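Local coordinates for envelope polyprotein (Puumala orthohantavirus, PDB 5FXU) that forms the Gn ectodomain of the hantaviral envelope spike, a glycosylated part of the antigenic virion surface that probably takes part in host-cell entry, at residues A[33-45]-A[133-146]. Sequence-based numbering, arbitrary orientation.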
ATOM      1  N   GLN A  33       4.157 -21.295   3.658  1.00 58.67           N
ATOM      2  CA  GLN A  33       2.732 -21.156   3.378  1.00 59.22           C
ATOM      3  C   GLN A  33       2.314 -19.933   2.581  1.00 57.91           C
ATOM      4  O   GLN A  33       1.189 -19.900   2.084  1.00 61.34           O
ATOM      5  CB  GLN A  33       1.939 -21.236   4.677  1.00 61.23           C
ATOM      6  CG  GLN A  33       1.982 -22.622   5.299  1.00 63.56           C
ATOM      7  CD  GLN A  33       1.234 -22.701   6.613  1.00 65.80           C
ATOM      8  OE1 GLN A  33       0.302 -21.924   6.879  1.00 62.69           O
ATOM      9  NE2 GLN A  33       1.632 -23.669   7.451  1.00 68.35           N
ATOM     10  N   VAL A  34       3.195 -18.949   2.439  1.00 56.74           N
ATOM     11  CA  VAL A  34       2.858 -17.668   1.807  1.00 54.94           C
ATOM     12  C   VAL A  34       2.584 -17.832   0.328  1.00 58.26           C
ATOM     13  O   VAL A  34       1.652 -17.223  -0.209  1.00 54.86           O
ATOM     14  CB  VAL A  34       3.982 -16.627   2.022  1.00 53.66           C
ATOM     15  CG1 VAL A  34       3.736 -15.350   1.252  1.00 52.66           C
ATOM     16  CG2 VAL A  34       4.125 -16.300   3.501  1.00 53.91           C
ATOM     17  N   GLU A  35       3.385 -18.665  -0.330  1.00 64.73           N
ATOM     18  CA  GLU A  35       3.214 -18.937  -1.765  1.00 70.12           C
ATOM     19  C   GLU A  35       1.871 -19.640  -2.107  1.00 71.90           C
ATOM     20  O   GLU A  35       1.379 -19.524  -3.231  1.00 73.70           O
ATOM     21  CB  GLU A  35       4.445 -19.700  -2.319  1.00 74.23           C
ATOM     22  CG  GLU A  35       5.781 -18.922  -2.275  1.00 76.66           C
ATOM     23  CD  GLU A  35       6.712 -19.273  -1.101  1.00 78.40           C
ATOM     24  OE1 GLU A  35       6.204 -19.602   0.006  1.00 78.11           O
ATOM     25  OE2 GLU A  35       7.952 -19.148  -1.269  1.00 73.59           O
ATOM     26  N   SER A  36       1.271 -20.325  -1.131  1.00 72.57           N
ATOM     27  CA  SER A  36      -0.046 -20.968  -1.286  1.00 74.17           C
ATOM     28  C   SER A  36      -1.265 -20.100  -0.969  1.00 73.80           C
ATOM     29  O   SER A  36      -2.385 -20.532  -1.211  1.00 75.96           O
ATOM     30  CB  SER A  36      -0.117 -22.206  -0.392  1.00 75.61           C
ATOM     31  OG  SER A  36       0.878 -23.127  -0.776  1.00 79.21           O
ATOM     32  N   LEU A  37      -1.070 -18.911  -0.407  1.00 71.54           N
ATOM     33  CA  LEU A  37      -2.195 -18.117   0.102  1.00 69.75           C
ATOM     34  C   LEU A  37      -3.139 -17.638  -1.004  1.00 70.16           C
ATOM     35  O   LEU A  37      -2.710 -17.015  -1.964  1.00 69.77           O
ATOM     36  CB  LEU A  37      -1.693 -16.920   0.923  1.00 68.01           C
ATOM     37  CG  LEU A  37      -1.049 -17.223   2.277  1.00 68.37           C
ATOM     38  CD1 LEU A  37      -0.651 -15.923   2.956  1.00 66.91           C
ATOM     39  CD2 LEU A  37      -1.957 -18.044   3.192  1.00 69.07           C
ATOM     40  N   LYS A  38      -4.427 -17.944  -0.843  1.00 71.18           N
ATOM     41  CA  LYS A  38      -5.488 -17.541  -1.774  1.00 71.61           C
ATOM     42  C   LYS A  38      -6.586 -16.845  -0.965  1.00 67.34           C
ATOM     43  O   LYS A  38      -6.992 -17.351   0.085  1.00 65.33           O
ATOM     44  CB  LYS A  38      -6.065 -18.784  -2.479  1.00 76.80           C
ATOM     45  CG  LYS A  38      -6.209 -18.665  -4.015  1.00 79.94           C
ATOM     46  CD  LYS A  38      -7.478 -17.903  -4.361  1.00 84.02           C
ATOM     47  CE  LYS A  38      -8.691 -18.820  -4.438  1.00 87.63           C
ATOM     48  NZ  LYS A  38      -8.827 -19.589  -5.710  1.00 90.71           N
ATOM     49  N   LEU A  39      -7.047 -15.685  -1.422  1.00 64.47           N
ATOM     50  CA  LEU A  39      -8.221 -15.052  -0.814  1.00 64.36           C
ATOM     51  C   LEU A  39      -9.482 -15.730  -1.308  1.00 64.06           C
ATOM     52  O   LEU A  39      -9.672 -15.835  -2.506  1.00 63.80           O
ATOM     53  CB  LEU A  39      -8.330 -13.554  -1.152  1.00 64.19           C
ATOM     54  CG  LEU A  39      -8.043 -12.538  -0.043  1.00 64.09           C
ATOM     55  CD1 LEU A  39      -8.453 -11.160  -0.530  1.00 64.46           C
ATOM     56  CD2 LEU A  39      -8.740 -12.824   1.282  1.00 64.17           C
ATOM     57  N   GLU A  40     -10.321 -16.188  -0.386  1.00 63.31           N
ATOM     58  CA  GLU A  40     -11.648 -16.706  -0.708  1.00 65.46           C
ATOM     59  C   GLU A  40     -12.647 -15.700  -0.181  1.00 60.64           C
ATOM     60  O   GLU A  40     -12.380 -15.055   0.827  1.00 59.97           O
ATOM     61  CB  GLU A  40     -11.930 -18.058  -0.007  1.00 70.47           C
ATOM     62  CG  GLU A  40     -10.897 -19.170  -0.163  1.00 74.69           C
ATOM     63  CD  GLU A  40     -10.905 -19.844  -1.539  1.00 77.19           C
ATOM     64  OE1 GLU A  40     -11.040 -19.140  -2.559  1.00 80.25           O
ATOM     65  OE2 GLU A  40     -10.740 -21.078  -1.600  1.00 78.19           O
ATOM     66  N   SER A  41     -13.804 -15.608  -0.824  1.00 58.89           N
ATOM     67  CA  SER A  41     -14.874 -14.717  -0.372  1.00 58.62           C
ATOM     68  C   SER A  41     -16.219 -15.407  -0.420  1.00 58.30           C
ATOM     69  O   SER A  41     -16.535 -16.077  -1.393  1.00 56.97           O
ATOM     70  CB  SER A  41     -14.955 -13.463  -1.245  1.00 58.63           C
ATOM     71  OG  SER A  41     -15.977 -12.589  -0.784  1.00 60.21           O
ATOM     72  N   SER A  42     -16.998 -15.236   0.642  1.00 58.83           N
ATOM     73  CA  SER A  42     -18.404 -15.585   0.639  1.00 61.21           C
ATOM     74  C   SER A  42     -19.288 -14.327   0.506  1.00 59.85           C
ATOM     75  O   SER A  42     -20.489 -14.407   0.679  1.00 61.61           O
ATOM     76  CB  SER A  42     -18.755 -16.338   1.932  1.00 63.20           C
ATOM     77  OG  SER A  42     -19.177 -15.422   2.938  1.00 63.77           O
ATOM     78  N   CYS A  43     -18.705 -13.173   0.213  1.00 58.56           N
ATOM     79  CA  CYS A  43     -19.445 -11.918   0.268  1.00 57.06           C
ATOM     80  C   CYS A  43     -20.249 -11.697  -1.006  1.00 57.60           C
ATOM     81  O   CYS A  43     -19.873 -12.179  -2.072  1.00 56.28           O
ATOM     82  CB  CYS A  43     -18.474 -10.749   0.467  1.00 56.73           C
ATOM     83  SG  CYS A  43     -17.511 -10.760   2.018  1.00 56.73           S
ATOM     84  N   ASN A  44     -21.359 -10.965  -0.882  1.00 58.57           N
ATOM     85  CA  ASN A  44     -22.258 -10.665  -2.018  1.00 59.26           C
ATOM     86  C   ASN A  44     -21.801  -9.388  -2.718  1.00 59.68           C
ATOM     87  O   ASN A  44     -22.499  -8.356  -2.708  1.00 59.01           O
ATOM     88  CB  ASN A  44     -23.739 -10.574  -1.590  1.00 59.49           C
ATOM     89  CG  ASN A  44     -23.982  -9.596  -0.440  1.00 58.57           C
ATOM     90  OD1 ASN A  44     -23.126  -9.408   0.441  1.00 55.77           O
ATOM     91  ND2 ASN A  44     -25.157  -8.969  -0.442  1.00 58.05           N
ATOM     92  N   PHE A  45     -20.601  -9.466  -3.290  1.00 58.51           N
ATOM     93  CA  PHE A  45     -20.062  -8.392  -4.104  1.00 57.45           C
ATOM     94  C   PHE A  45     -19.269  -8.945  -5.294  1.00 57.20           C
ATOM     95  O   PHE A  45     -18.978 -10.141  -5.356  1.00 56.09           O
ATOM     96  CB  PHE A  45     -19.292  -7.330  -3.264  1.00 56.55           C
ATOM     97  CG  PHE A  45     -18.186  -7.868  -2.346  1.00 55.95           C
ATOM     98  CD1 PHE A  45     -17.184  -8.724  -2.807  1.00 54.85           C
ATOM     99  CD2 PHE A  45     -18.120  -7.419  -1.021  1.00 54.62           C
ATOM    100  CE1 PHE A  45     -16.176  -9.151  -1.953  1.00 56.70           C
ATOM    101  CE2 PHE A  45     -17.119  -7.846  -0.166  1.00 55.97           C
ATOM    102  CZ  PHE A  45     -16.134  -8.709  -0.633  1.00 56.09           C
ATOM    103  N   THR A 133     -22.295  -1.403  -1.387  1.00 38.52           N
ATOM    104  CA  THR A 133     -22.088  -2.598  -0.572  1.00 39.86           C
ATOM    105  C   THR A 133     -22.672  -2.456   0.836  1.00 40.27           C
ATOM    106  O   THR A 133     -23.186  -3.425   1.384  1.00 41.17           O
ATOM    107  CB  THR A 133     -20.592  -2.945  -0.448  1.00 39.95           C
ATOM    108  OG1 THR A 133     -19.989  -2.853  -1.726  1.00 40.47           O
ATOM    109  CG2 THR A 133     -20.407  -4.373   0.034  1.00 41.22           C
ATOM    110  N   CYS A 134     -22.596  -1.252   1.390  1.00 40.12           N
ATOM    111  CA  CYS A 134     -23.236  -0.893   2.651  1.00 42.86           C
ATOM    112  C   CYS A 134     -24.770  -1.072   2.705  1.00 44.26           C
ATOM    113  O   CYS A 134     -25.334  -1.257   3.782  1.00 44.40           O
ATOM    114  CB  CYS A 134     -22.883   0.561   3.002  1.00 44.35           C
ATOM    115  SG  CYS A 134     -21.150   0.783   3.547  1.00 45.84           S
ATOM    116  N   ILE A 135     -25.441  -1.011   1.553  1.00 44.81           N
ATOM    117  CA  ILE A 135     -26.875  -1.305   1.468  1.00 44.56           C
ATOM    118  C   ILE A 135     -27.084  -2.818   1.426  1.00 43.91           C
ATOM    119  O   ILE A 135     -28.007  -3.328   2.066  1.00 44.14           O
ATOM    120  CB  ILE A 135     -27.527  -0.613   0.239  1.00 45.27           C
ATOM    121  CG1 ILE A 135     -27.433   0.899   0.393  1.00 45.22           C
ATOM    122  CG2 ILE A 135     -28.995  -1.016   0.088  1.00 46.36           C
ATOM    123  CD1 ILE A 135     -27.552   1.639  -0.916  1.00 46.27           C
ATOM    124  N   THR A 136     -26.240  -3.530   0.680  1.00 42.32           N
ATOM    125  CA  THR A 136     -26.452  -4.942   0.451  1.00 42.53           C
ATOM    126  C   THR A 136     -25.975  -5.858   1.557  1.00 41.99           C
ATOM    127  O   THR A 136     -26.350  -7.040   1.560  1.00 42.83           O
ATOM    128  CB  THR A 136     -25.757  -5.430  -0.833  1.00 42.86           C
ATOM    129  OG1 THR A 136     -24.340  -5.246  -0.745  1.00 40.37           O
ATOM    130  CG2 THR A 136     -26.319  -4.714  -2.040  1.00 43.47           C
ATOM    131  N   THR A 137     -25.136  -5.362   2.455  1.00 41.35           N
ATOM    132  CA  THR A 137     -24.292  -6.250   3.284  1.00 42.76           C
ATOM    133  C   THR A 137     -24.097  -5.708   4.707  1.00 42.46           C
ATOM    134  O   THR A 137     -23.688  -4.549   4.870  1.00 42.38           O
ATOM    135  CB  THR A 137     -22.912  -6.456   2.604  1.00 41.79           C
ATOM    136  OG1 THR A 137     -23.103  -6.836   1.232  1.00 41.67           O
ATOM    137  CG2 THR A 137     -22.111  -7.561   3.293  1.00 42.67           C
ATOM    138  N   LYS A 138     -24.411  -6.545   5.704  1.00 43.50           N
ATOM    139  CA  LYS A 138     -24.124  -6.273   7.120  1.00 45.86           C
ATOM    140  C   LYS A 138     -22.803  -6.954   7.553  1.00 43.82           C
ATOM    141  O   LYS A 138     -21.979  -6.352   8.225  1.00 41.61           O
ATOM    142  CB  LYS A 138     -25.266  -6.758   8.024  1.00 49.47           C
ATOM    143  CG  LYS A 138     -25.092  -6.498   9.530  1.00 53.21           C
ATOM    144  CD  LYS A 138     -25.167  -5.007   9.905  1.00 56.18           C
ATOM    145  CE  LYS A 138     -24.679  -4.724  11.339  1.00 58.93           C
ATOM    146  NZ  LYS A 138     -23.191  -4.481  11.463  1.00 59.58           N
ATOM    147  N   SER A 139     -22.638  -8.209   7.186  1.00 43.60           N
ATOM    148  CA  SER A 139     -21.399  -8.914   7.435  1.00 44.95           C
ATOM    149  C   SER A 139     -21.214 -10.039   6.458  1.00 44.97           C
ATOM    150  O   SER A 139     -22.175 -10.559   5.909  1.00 45.19           O
ATOM    151  CB  SER A 139     -21.336  -9.443   8.877  1.00 46.20           C
ATOM    152  OG  SER A 139     -22.470 -10.223   9.207  1.00 48.83           O
ATOM    153  N   CYS A 140     -19.963 -10.407   6.237  1.00 45.84           N
ATOM    154  CA  CYS A 140     -19.641 -11.540   5.390  1.00 47.58           C
ATOM    155  C   CYS A 140     -18.228 -12.015   5.719  1.00 47.31           C
ATOM    156  O   CYS A 140     -17.596 -11.477   6.625  1.00 47.13           O
ATOM    157  CB  CYS A 140     -19.832 -11.188   3.916  1.00 48.93           C
ATOM    158  SG  CYS A 140     -18.813  -9.822   3.336  1.00 50.46           S
ATOM    159  N   LEU A 141     -17.764 -13.058   5.033  1.00 48.93           N
ATOM    160  CA  LEU A 141     -16.531 -13.741   5.390  1.00 49.02           C
ATOM    161  C   LEU A 141     -15.548 -13.774   4.245  1.00 48.42           C
ATOM    162  O   LEU A 141     -15.911 -14.055   3.114  1.00 48.70           O
ATOM    163  CB  LEU A 141     -16.819 -15.172   5.826  1.00 50.69           C
ATOM    164  CG  LEU A 141     -17.555 -15.349   7.160  1.00 53.14           C
ATOM    165  CD1 LEU A 141     -17.829 -16.826   7.422  1.00 55.02           C
ATOM    166  CD2 LEU A 141     -16.778 -14.769   8.328  1.00 53.33           C
ATOM    167  N   LEU A 142     -14.291 -13.508   4.574  1.00 48.02           N
ATOM    168  CA  LEU A 142     -13.174 -13.794   3.703  1.00 47.34           C
ATOM    169  C   LEU A 142     -12.321 -14.851   4.398  1.00 47.23           C
ATOM    170  O   LEU A 142     -12.266 -14.949   5.635  1.00 46.21           O
ATOM    171  CB  LEU A 142     -12.334 -12.537   3.447  1.00 47.10           C
ATOM    172  CG  LEU A 142     -13.027 -11.257   2.957  1.00 47.32           C
ATOM    173  CD1 LEU A 142     -12.066 -10.073   2.951  1.00 45.77           C
ATOM    174  CD2 LEU A 142     -13.586 -11.457   1.558  1.00 48.67           C
ATOM    175  N   GLY A 143     -11.658 -15.652   3.588  1.00 47.14           N
ATOM    176  CA  GLY A 143     -10.685 -16.591   4.088  1.00 48.11           C
ATOM    177  C   GLY A 143      -9.346 -16.336   3.433  1.00 47.57           C
ATOM    178  O   GLY A 143      -9.269 -15.987   2.241  1.00 44.35           O
ATOM    179  N   LEU A 144      -8.295 -16.535   4.222  1.00 48.21           N
ATOM    180  CA  LEU A 144      -6.925 -16.475   3.729  1.00 49.32           C
ATOM    181  C   LEU A 144      -6.113 -17.551   4.433  1.00 50.40           C
ATOM    182  O   LEU A 144      -5.912 -17.488   5.656  1.00 47.28           O
ATOM    183  CB  LEU A 144      -6.315 -15.090   3.966  1.00 47.98           C
ATOM    184  CG  LEU A 144      -4.976 -14.863   3.268  1.00 48.75           C
ATOM    185  CD1 LEU A 144      -5.115 -14.838   1.751  1.00 48.55           C
ATOM    186  CD2 LEU A 144      -4.375 -13.552   3.756  1.00 49.52           C
ATOM    187  N   GLY A 145      -5.697 -18.546   3.642  1.00 54.12           N
ATOM    188  CA  GLY A 145      -5.118 -19.786   4.148  1.00 58.41           C
ATOM    189  C   GLY A 145      -6.060 -20.408   5.158  1.00 61.24           C
ATOM    190  O   GLY A 145      -7.182 -20.777   4.819  1.00 61.21           O
ATOM    191  N   ASP A 146      -5.618 -20.425   6.410  1.00 65.45           N
ATOM    192  CA  ASP A 146      -6.353 -21.022   7.520  1.00 71.29           C
ATOM    193  C   ASP A 146      -7.074 -19.999   8.418  1.00 70.22           C
ATOM    194  O   ASP A 146      -7.680 -20.369   9.423  1.00 69.53           O
ATOM    195  CB  ASP A 146      -5.380 -21.912   8.323  1.00 74.89           C
ATOM    196  CG  ASP A 146      -4.861 -23.103   7.486  1.00 78.21           C
ATOM    197  OD1 ASP A 146      -5.719 -23.884   6.990  1.00 78.79           O
ATOM    198  OD2 ASP A 146      -3.618 -23.235   7.298  1.00 77.74           O
TER
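Cys43 SG lies anti to its own carbonyl carbon (chi1 -62°), whereas Cys140 SG is tucked between backbone N and carbonyl carbon (chi1 60°); from these two settings the sulfurs meet in a disulfide, Cys43 SG to Cys140 SG 2.1 Å, whose chi3 of 86° is close to the unstrained right angle. Both ends of the Asn44 amide are used at the close of helix 133-136. Asn44 ND2 donates to Thr136 O at 3.0 Å; the acceptor lies in the amide plane, although the nitrogen sits well above the plane of the Thr136 carbonyl. On the other branch, Thr137 OG1 donates to Asn44 OD1 over 2.7 Å, and the two bonds together fix the rotation of the Asn44 amide. Next along, the Phe45 ring receives Thr133 CG2 and Leu142 CD2 at its edge, and Cys140 SG approaches obliquely, 5.3 Å from the centroid of the Phe45 ring.

Beyond the disulfide the backbones pair as antiparallel strands. Glu40 and Gly143 form a hydrogen-bonded pair, Glu40 N to Gly143 O 2.8 Å with the reciprocal bond alongside, and Ser42 N reaches Leu141 O at 2.9 Å, nearly straight. Ser41 OG accepts from Cys43 N (3.0 Å), an ST turn at the strand end leading into the disulfide. Leu39 packs on Leu144, Leu39 CG standing 4.1 Å from Leu144 CD1, and Ser41 and Leu142 point to the same face.

Strand 39-41 is an outermost strand of a four-stranded mixed sheet, with 139-144 inside it and bonded on its other side to strand 147-155. Leu39 rests on Ala110 and Leu144 on Phe112, both of strand 107-116, and Leu144 also meets Val125 of strand 120-130 and Leu26 of strand 19-30, while Cys134 ties helix 133-136 to Cys9 of strand 3-9.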